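Local coordinates for phosphomethylpyrimidine kinase (Pyrococcus furiosus, PDB 2PB9), which probably phosphorylates hydroxymethylpyrimidine and its phosphate and, through its C-terminal ThiN-family domain, probably condenses the resulting pyrophosphate with thiazole phosphate into thiamine phosphate, at residues R17-S21 with I22-R26; E4-R7 with I8-L12; V82-Y85 with M86-Y89. All blocks are in the same frame, centred on the assembly; numbering follows the deposited sequence.

Interaction 1 (R17-S21 with I22-R26); sequences REFES and INPVR
Pro-24 lays its ring over one face of Phe-19, and Ile-22 comes against the same phenyl from a different direction. The evidence for the first contact is that Pro-24 CD stands 4.1 Å above the plane of the Phe-19 ring, over its centre, while Pro-24 CB is 3.7 Å from Phe-19 CE1. Pro-24 CG also faces the ring, but it is modelled closer than carbons can sit, so the exact depth of this CH-pi approach is doubtful. Ile-22 reaches the phenyl with the end of its longer branch, CD1 lying 4.3 Å from Phe-19 CD1 in an oblique approach. Its chi1 of 61° sets CG1 between the backbone N and the carbonyl carbon, but CG1 is modelled too close to Phe-19 O, so the placement of this branch is doubtful; CG2 is left on the Ser-21 side, 4.1 Å from Ser-21 OG. These contacts form at the C-terminal end of helix 5-21, where the first long helix of the ThiN domain gives way to the loop leading to strand 35-38. Ile-22 N still makes a helical bond to Glu-18 O (3.0 Å, N-H...O angle 160°). The same oxygen accepts from Ser-21 OG at 2.8 Å, so two donors grip one carbonyl of the last turn. Asn-23 then leaves the helix with a positive phi of 45°, and its N bonds to Glu-20 O at 2.8 Å from above the carbonyl plane, not along a lone pair. That turn folds Pro-24 back onto Phe-19. Farther out, helix 176-185 borders the cluster: Phe-19 touches Ile-183, Ile-22 touches Leu-180, and Lys-184 forms a salt bridge with the carboxylate of Glu-18.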
loop_
_atom_site.group_PDB
_atom_site.type_symbol
_atom_site.label_atom_id
_atom_site.label_comp_id
_atom_site.label_asym_id
_atom_site.label_seq_id
_atom_site.Cartn_x
_atom_site.Cartn_y
_atom_site.Cartn_z
ATOM N N ARG A 17 3.162 -33.213 14.697
ATOM C CA ARG A 17 4.151 -33.587 15.693
ATOM C C ARG A 17 5.517 -33.629 15.015
ATOM O O ARG A 17 6.507 -33.148 15.559
ATOM C CB ARG A 17 3.819 -34.948 16.316
ATOM C CG ARG A 17 4.260 -35.050 17.779
ATOM C CD ARG A 17 4.296 -36.479 18.345
ATOM N NE ARG A 17 3.008 -37.179 18.302
ATOM C CZ ARG A 17 2.561 -37.871 17.255
ATOM N NH1 ARG A 17 3.298 -37.965 16.148
ATOM N NH2 ARG A 17 1.378 -38.474 17.312
ATOM N N GLU A 18 5.575 -34.189 13.815
ATOM C CA GLU A 18 6.848 -34.241 13.123
ATOM C C GLU A 18 7.271 -32.845 12.650
ATOM O O GLU A 18 8.449 -32.500 12.669
ATOM C CB GLU A 18 6.791 -35.214 11.941
ATOM C CG GLU A 18 8.121 -35.313 11.208
ATOM C CD GLU A 18 8.163 -36.425 10.176
ATOM O OE1 GLU A 18 7.200 -36.558 9.393
ATOM O OE2 GLU A 18 9.170 -37.164 10.133
ATOM N N PHE A 19 6.291 -32.056 12.210
ATOM C CA PHE A 19 6.638 -30.702 11.811
ATOM C C PHE A 19 7.379 -29.943 12.904
ATOM O O PHE A 19 8.425 -29.383 12.701
ATOM C CB PHE A 19 5.389 -29.924 11.399
ATOM C CG PHE A 19 5.660 -28.480 11.107
ATOM C CD1 PHE A 19 6.283 -28.105 9.930
ATOM C CD2 PHE A 19 5.296 -27.500 12.013
ATOM C CE1 PHE A 19 6.537 -26.774 9.659
ATOM C CE2 PHE A 19 5.548 -26.168 11.749
ATOM C CZ PHE A 19 6.169 -25.804 10.570
ATOM N N GLU A 20 6.802 -30.061 14.108
ATOM C CA GLU A 20 7.399 -29.455 15.291
ATOM C C GLU A 20 8.794 -30.016 15.562
ATOM O O GLU A 20 9.724 -29.264 15.833
ATOM C CB GLU A 20 6.539 -29.714 16.531
ATOM C CG GLU A 20 5.231 -28.987 16.578
ATOM C CD GLU A 20 4.471 -29.290 17.848
ATOM O OE1 GLU A 20 4.256 -30.494 18.122
ATOM O OE2 GLU A 20 4.084 -28.342 18.571
ATOM N N SER A 21 8.939 -31.335 15.492
ATOM C CA SER A 21 10.228 -31.950 15.763
ATOM C C SER A 21 11.344 -31.426 14.857
ATOM O O SER A 21 12.457 -31.193 15.327
ATOM C CB SER A 21 10.136 -33.482 15.668
ATOM O OG SER A 21 10.144 -33.937 14.327
ATOM N N ILE A 22 11.066 -31.227 13.574
ATOM C CA ILE A 22 12.099 -30.714 12.673
ATOM C C ILE A 22 12.417 -29.253 12.981
ATOM O O ILE A 22 13.311 -28.660 12.383
ATOM C CB ILE A 22 11.700 -30.860 11.181
ATOM C CG1 ILE A 22 10.421 -30.080 10.882
ATOM C CG2 ILE A 22 11.515 -32.336 10.842
ATOM C CD1 ILE A 22 9.980 -30.194 9.432
ATOM N N ASN A 23 11.665 -28.689 13.923
ATOM C CA ASN A 23 11.851 -27.314 14.387
ATOM C C ASN A 23 12.055 -26.253 13.308
ATOM O O ASN A 23 13.138 -25.681 13.184
ATOM C CB ASN A 23 13.030 -27.263 15.362
ATOM C CG ASN A 23 13.278 -25.866 15.904
ATOM O OD1 ASN A 23 12.391 -25.255 16.503
ATOM N ND2 ASN A 23 14.490 -25.352 15.694
ATOM N N PRO A 24 11.003 -25.960 12.530
ATOM C CA PRO A 24 11.005 -24.974 11.445
ATOM C C PRO A 24 10.621 -23.568 11.918
ATOM O O PRO A 24 9.548 -23.061 11.594
ATOM C CB PRO A 24 9.975 -25.545 10.494
ATOM C CG PRO A 24 8.929 -26.034 11.460
ATOM C CD PRO A 24 9.743 -26.727 12.532
ATOM N N VAL A 25 11.500 -22.933 12.679
ATOM C CA VAL A 25 11.206 -21.606 13.191
ATOM C C VAL A 25 11.259 -20.516 12.117
ATOM O O VAL A 25 10.376 -19.659 12.058
ATOM C CB VAL A 25 12.173 -21.235 14.336
ATOM C CG1 VAL A 25 11.628 -20.048 15.119
ATOM C CG2 VAL A 25 12.373 -22.436 15.245
ATOM N N ARG A 26 12.276 -20.546 11.262
ATOM C CA ARG A 26 12.393 -19.520 10.233
ATOM C C ARG A 26 11.215 -19.493 9.276
ATOM O O ARG A 26 10.977 -18.475 8.624
ATOM C CB ARG A 26 13.683 -19.697 9.426
ATOM C CG ARG A 26 13.713 -20.930 8.540
ATOM C CD ARG A 26 15.072 -21.078 7.848
ATOM N NE ARG A 26 15.207 -20.251 6.646
ATOM C CZ ARG A 26 15.127 -20.722 5.403
ATOM N NH1 ARG A 26 14.912 -22.019 5.195
ATOM N NH2 ARG A 26 15.265 -19.901 4.367
#

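Interaction 2 (E4-R7 with I8-L12); sequences EKWR and IYEEL
Glu-10 folds over one face of the Trp-6 indole, an i to i+4 pairing on the opening turns of helix 5-21. Its CG lies above that face, offset toward the rim. A bend at chi2 (-71°) sets the carboxylate nearly parallel to the indole, above its CZ2 and CH2 rim, the planes 4° apart. Tyr-9 meets the same ring obliquely, with Tyr-9 CD2 3.5 Å from Trp-6 CZ3 and the ring planes at 39°. With Glu-10 cut back to an alanine, that indole face would probably lose its cover from within the helix and the ring be freer to turn. Trp-6 and Tyr-9 also touch a crystal neighbour, so packing in the crystal may contribute to their poses. The next shell is the backbone that sets this spacing: Tyr-9 N bonds to Lys-5 O at 2.8 Å, and Glu-10 N to Trp-6 O at 2.8 Å. Elsewhere round the helix, Ile-8 packs on Tyr-37 and Phe-72 of the sheet, and Lys-5 makes a cation-pi contact with Phe-72. Arg-7 and Glu-11 run side by side, pointing the same way, but Arg-7 NE remains 5.6 Å from Glu-11 OE1.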
loop_
_atom_site.group_PDB
_atom_site.type_symbol
_atom_site.label_atom_id
_atom_site.label_comp_id
_atom_site.label_asym_id
_atom_site.label_seq_id
_atom_site.Cartn_x
_atom_site.Cartn_y
_atom_site.Cartn_z
ATOM N N GLU A 4 -11.868 -42.746 7.076
ATOM C CA GLU A 4 -12.416 -41.347 7.046
ATOM C C GLU A 4 -11.827 -40.463 8.143
ATOM O O GLU A 4 -10.604 -40.314 8.258
ATOM C CB GLU A 4 -13.939 -41.365 7.184
ATOM C CG GLU A 4 -14.687 -40.514 6.147
ATOM C CD GLU A 4 -16.190 -40.356 6.486
ATOM O OE1 GLU A 4 -16.738 -41.273 7.150
ATOM O OE2 GLU A 4 -16.821 -39.337 6.086
ATOM N N LYS A 5 -12.702 -39.876 8.952
ATOM C CA LYS A 5 -12.283 -38.961 10.024
ATOM C C LYS A 5 -11.093 -39.351 10.886
ATOM O O LYS A 5 -10.166 -38.569 11.029
ATOM C CB LYS A 5 -13.465 -38.646 10.946
ATOM C CG LYS A 5 -14.476 -37.695 10.359
ATOM C CD LYS A 5 -15.187 -36.931 11.464
ATOM C CE LYS A 5 -15.927 -35.724 10.919
ATOM N NZ LYS A 5 -16.246 -34.721 11.984
ATOM N N TRP A 6 -11.127 -40.539 11.478
ATOM C CA TRP A 6 -10.014 -40.942 12.316
ATOM C C TRP A 6 -8.682 -40.898 11.572
ATOM O O TRP A 6 -7.678 -40.402 12.089
ATOM C CB TRP A 6 -10.217 -42.343 12.882
ATOM C CG TRP A 6 -9.048 -42.772 13.702
ATOM C CD1 TRP A 6 -8.115 -43.705 13.370
ATOM C CD2 TRP A 6 -8.650 -42.237 14.972
ATOM N NE1 TRP A 6 -7.157 -43.786 14.351
ATOM C CE2 TRP A 6 -7.463 -42.898 15.348
ATOM C CE3 TRP A 6 -9.180 -41.261 15.827
ATOM C CZ2 TRP A 6 -6.794 -42.621 16.542
ATOM C CZ3 TRP A 6 -8.506 -40.980 17.024
ATOM C CH2 TRP A 6 -7.328 -41.661 17.365
ATOM N N ARG A 7 -8.673 -41.426 10.356
ATOM C CA ARG A 7 -7.460 -41.447 9.546
ATOM C C ARG A 7 -6.952 -40.030 9.300
ATOM O O ARG A 7 -5.745 -39.779 9.313
ATOM C CB ARG A 7 -7.744 -42.144 8.215
ATOM C CG ARG A 7 -6.552 -42.187 7.266
ATOM C CD ARG A 7 -6.931 -42.883 5.973
ATOM N NE ARG A 7 -7.555 -44.169 6.271
ATOM C CZ ARG A 7 -8.299 -44.876 5.424
ATOM N NH1 ARG A 7 -8.530 -44.437 4.188
ATOM N NH2 ARG A 7 -8.826 -46.025 5.828
ATOM N N ILE A 8 -7.888 -39.113 9.078
ATOM C CA ILE A 8 -7.572 -37.712 8.838
ATOM C C ILE A 8 -6.959 -37.107 10.094
ATOM O O ILE A 8 -5.919 -36.458 10.033
ATOM C CB ILE A 8 -8.843 -36.902 8.470
ATOM C CG1 ILE A 8 -9.492 -37.483 7.216
ATOM C CG2 ILE A 8 -8.491 -35.443 8.233
ATOM C CD1 ILE A 8 -10.705 -36.714 6.757
ATOM N N TYR A 9 -7.613 -37.323 11.231
ATOM C CA TYR A 9 -7.137 -36.809 12.512
ATOM C C TYR A 9 -5.756 -37.370 12.900
ATOM O O TYR A 9 -4.931 -36.658 13.482
ATOM C CB TYR A 9 -8.148 -37.143 13.609
ATOM C CG TYR A 9 -7.629 -36.908 15.012
ATOM C CD1 TYR A 9 -7.623 -35.622 15.581
ATOM C CD2 TYR A 9 -7.131 -37.967 15.771
ATOM C CE1 TYR A 9 -7.130 -35.409 16.874
ATOM C CE2 TYR A 9 -6.639 -37.764 17.047
ATOM C CZ TYR A 9 -6.641 -36.493 17.594
ATOM O OH TYR A 9 -6.150 -36.318 18.865
ATOM N N GLU A 10 -5.512 -38.638 12.576
ATOM C CA GLU A 10 -4.248 -39.283 12.907
ATOM C C GLU A 10 -3.090 -38.824 12.053
ATOM O O GLU A 10 -2.042 -38.447 12.569
ATOM C CB GLU A 10 -4.381 -40.792 12.771
ATOM C CG GLU A 10 -5.062 -41.429 13.942
ATOM C CD GLU A 10 -4.181 -41.417 15.174
ATOM O OE1 GLU A 10 -3.216 -42.217 15.206
ATOM O OE2 GLU A 10 -4.447 -40.603 16.096
ATOM N N GLU A 11 -3.283 -38.871 10.739
ATOM C CA GLU A 11 -2.244 -38.474 9.805
ATOM C C GLU A 11 -1.803 -37.023 9.987
ATOM O O GLU A 11 -0.612 -36.711 9.894
ATOM C CB GLU A 11 -2.716 -38.724 8.369
ATOM C CG GLU A 11 -2.826 -40.209 8.042
ATOM C CD GLU A 11 -2.797 -40.519 6.547
ATOM O OE1 GLU A 11 -2.561 -41.704 6.210
ATOM O OE2 GLU A 11 -3.010 -39.603 5.715
ATOM N N LEU A 12 -2.758 -36.140 10.258
ATOM C CA LEU A 12 -2.433 -34.741 10.449
ATOM C C LEU A 12 -1.767 -34.568 11.809
ATOM O O LEU A 12 -0.720 -33.929 11.927
ATOM C CB LEU A 12 -3.698 -33.876 10.343
ATOM C CG LEU A 12 -3.517 -32.362 10.533
ATOM C CD1 LEU A 12 -2.359 -31.878 9.678
ATOM C CD2 LEU A 12 -4.798 -31.627 10.176
#

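Interaction 3 (V82-Y85 with M86-Y89); sequences VLTY and MRFY
Tyr-85 and Tyr-89 are brought together by contrasting first torsions: chi1 of -172° turns the Tyr-85 ring away from its own backbone N, whereas -50° places CG of Tyr-89 across from its carbonyl carbon. Tyr-89 CD1 then sits over one face of the Tyr-85 ring, offset toward the rim and 3.8 Å from Tyr-85 CE2, with the ring planes at 42°. This is the C-terminal end of helix 77-86, where the chain enters the loop before strand 94-98. Met-86 N retains its helical bond to Val-82 O at 2.9 Å. One residue on, Arg-87 N bonds to Thr-84 O at 3.1 Å, its donor above the carbonyl plane. Tyr-89 N reaches Tyr-85 O at 3.0 Å, in the carbonyl plane, which ties the backbones of the two tyrosines as well. Met-86, modelled as selenomethionine, brings SE to 4.1 Å from Leu-83 CD1. On another side, Thr-84 CG2 covers one face of the Arg-87 guanidinium, whose NH2 forms a salt bridge with Glu-144. The Tyr-89 ring on one face of Tyr-85, together with the stack on Phe-172 and the hydroxyl bonds to Pro-154 O and Arg-153 NH1, is likely to restrict rotation of this buried ring.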
loop_
_atom_site.group_PDB
_atom_site.type_symbol
_atom_site.label_atom_id
_atom_site.label_comp_id
_atom_site.label_asym_id
_atom_site.label_seq_id
_atom_site.Cartn_x
_atom_site.Cartn_y
_atom_site.Cartn_z
ATOM N N VAL A 82 -7.534 -24.538 0.631
ATOM C CA VAL A 82 -7.443 -25.931 0.222
ATOM C C VAL A 82 -8.765 -26.385 -0.375
ATOM O O VAL A 82 -8.789 -27.144 -1.340
ATOM C CB VAL A 82 -7.045 -26.866 1.412
ATOM C CG1 VAL A 82 -8.271 -27.378 2.140
ATOM C CG2 VAL A 82 -6.247 -28.030 0.905
ATOM N N LEU A 83 -9.860 -25.894 0.188
ATOM C CA LEU A 83 -11.187 -26.250 -0.279
ATOM C C LEU A 83 -11.357 -25.764 -1.718
ATOM O O LEU A 83 -11.806 -26.514 -2.583
ATOM C CB LEU A 83 -12.241 -25.632 0.657
ATOM C CG LEU A 83 -13.378 -26.540 1.182
ATOM C CD1 LEU A 83 -12.870 -27.947 1.455
ATOM C CD2 LEU A 83 -13.966 -25.939 2.449
ATOM N N THR A 84 -10.972 -24.515 -1.971
ATOM C CA THR A 84 -11.062 -23.920 -3.305
ATOM C C THR A 84 -10.117 -24.630 -4.279
ATOM O O THR A 84 -10.443 -24.853 -5.453
ATOM C CB THR A 84 -10.704 -22.412 -3.250
ATOM O OG1 THR A 84 -11.760 -21.699 -2.600
ATOM C CG2 THR A 84 -10.477 -21.839 -4.649
ATOM N N TYR A 85 -8.940 -24.979 -3.778
ATOM C CA TYR A 85 -7.933 -25.658 -4.576
ATOM C C TYR A 85 -8.479 -27.006 -5.054
ATOM O O TYR A 85 -8.241 -27.411 -6.188
ATOM C CB TYR A 85 -6.681 -25.853 -3.723
ATOM C CG TYR A 85 -5.479 -26.385 -4.455
ATOM C CD1 TYR A 85 -4.464 -25.525 -4.892
ATOM C CD2 TYR A 85 -5.309 -27.758 -4.640
ATOM C CE1 TYR A 85 -3.305 -26.023 -5.488
ATOM C CE2 TYR A 85 -4.158 -28.272 -5.228
ATOM C CZ TYR A 85 -3.158 -27.401 -5.648
ATOM O OH TYR A 85 -2.012 -27.922 -6.211
HETATM N N MSE A 86 -9.222 -27.690 -4.184
HETATM C CA MSE A 86 -9.803 -28.991 -4.519
HETATM C C MSE A 86 -10.768 -28.905 -5.700
HETATM O O MSE A 86 -10.972 -29.880 -6.425
HETATM C CB MSE A 86 -10.509 -29.585 -3.296
HETATM C CG MSE A 86 -9.535 -30.120 -2.250
HETATM SE SE MSE A 86 -10.272 -30.399 -0.472
HETATM C CE MSE A 86 -10.878 -32.223 -0.655
ATOM N N ARG A 87 -11.368 -27.736 -5.885
ATOM C CA ARG A 87 -12.289 -27.536 -6.989
ATOM C C ARG A 87 -11.557 -27.766 -8.309
ATOM O O ARG A 87 -12.182 -27.911 -9.360
ATOM C CB ARG A 87 -12.854 -26.117 -6.950
ATOM C CG ARG A 87 -14.252 -26.025 -6.365
ATOM C CD ARG A 87 -14.613 -24.593 -6.004
ATOM N NE ARG A 87 -14.392 -23.675 -7.116
ATOM C CZ ARG A 87 -14.317 -22.353 -6.983
ATOM N NH1 ARG A 87 -14.451 -21.797 -5.779
ATOM N NH2 ARG A 87 -14.089 -21.589 -8.049
ATOM N N PHE A 88 -10.230 -27.807 -8.241
ATOM C CA PHE A 88 -9.403 -28.007 -9.421
ATOM C C PHE A 88 -8.617 -29.305 -9.333
ATOM O O PHE A 88 -8.378 -29.966 -10.339
ATOM C CB PHE A 88 -8.454 -26.824 -9.573
ATOM C CG PHE A 88 -9.163 -25.519 -9.760
ATOM C CD1 PHE A 88 -9.595 -25.121 -11.016
ATOM C CD2 PHE A 88 -9.448 -24.711 -8.670
ATOM C CE1 PHE A 88 -10.302 -23.938 -11.181
ATOM C CE2 PHE A 88 -10.156 -23.526 -8.829
ATOM C CZ PHE A 88 -10.583 -23.141 -10.089
ATOM N N TYR A 89 -8.211 -29.665 -8.122
ATOM C CA TYR A 89 -7.466 -30.892 -7.898
ATOM C C TYR A 89 -8.005 -31.483 -6.621
ATOM O O TYR A 89 -7.414 -31.320 -5.554
ATOM C CB TYR A 89 -5.985 -30.594 -7.751
ATOM C CG TYR A 89 -5.470 -29.725 -8.861
ATOM C CD1 TYR A 89 -5.473 -28.331 -8.741
ATOM C CD2 TYR A 89 -4.999 -30.290 -10.049
ATOM C CE1 TYR A 89 -5.014 -27.523 -9.776
ATOM C CE2 TYR A 89 -4.538 -29.494 -11.085
ATOM C CZ TYR A 89 -4.545 -28.112 -10.945
ATOM O OH TYR A 89 -4.062 -27.328 -11.969
#

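In the fold
Interactions 1 and 2 lie on the same element, helix 5-21, one at its C-terminal exit and the other at its start, with centres about 20 Å apart. Interaction 3 closes a different helix, 77-86, and its centre is about 26 Å from that of interaction 1, on the opposite side of the chain's centre. Interaction 2 is a surface contact with regular helical bonds and a glutamate chain lying over an indole. The other two are partly buried and add an i to i+3 bond to the i to i+4 bonds where a helix ends: interaction 1 closes with proline on phenyl beside helix 176-185, interaction 3, with four of its eight touching residues buried, with paired tyrosines near helix 138-149.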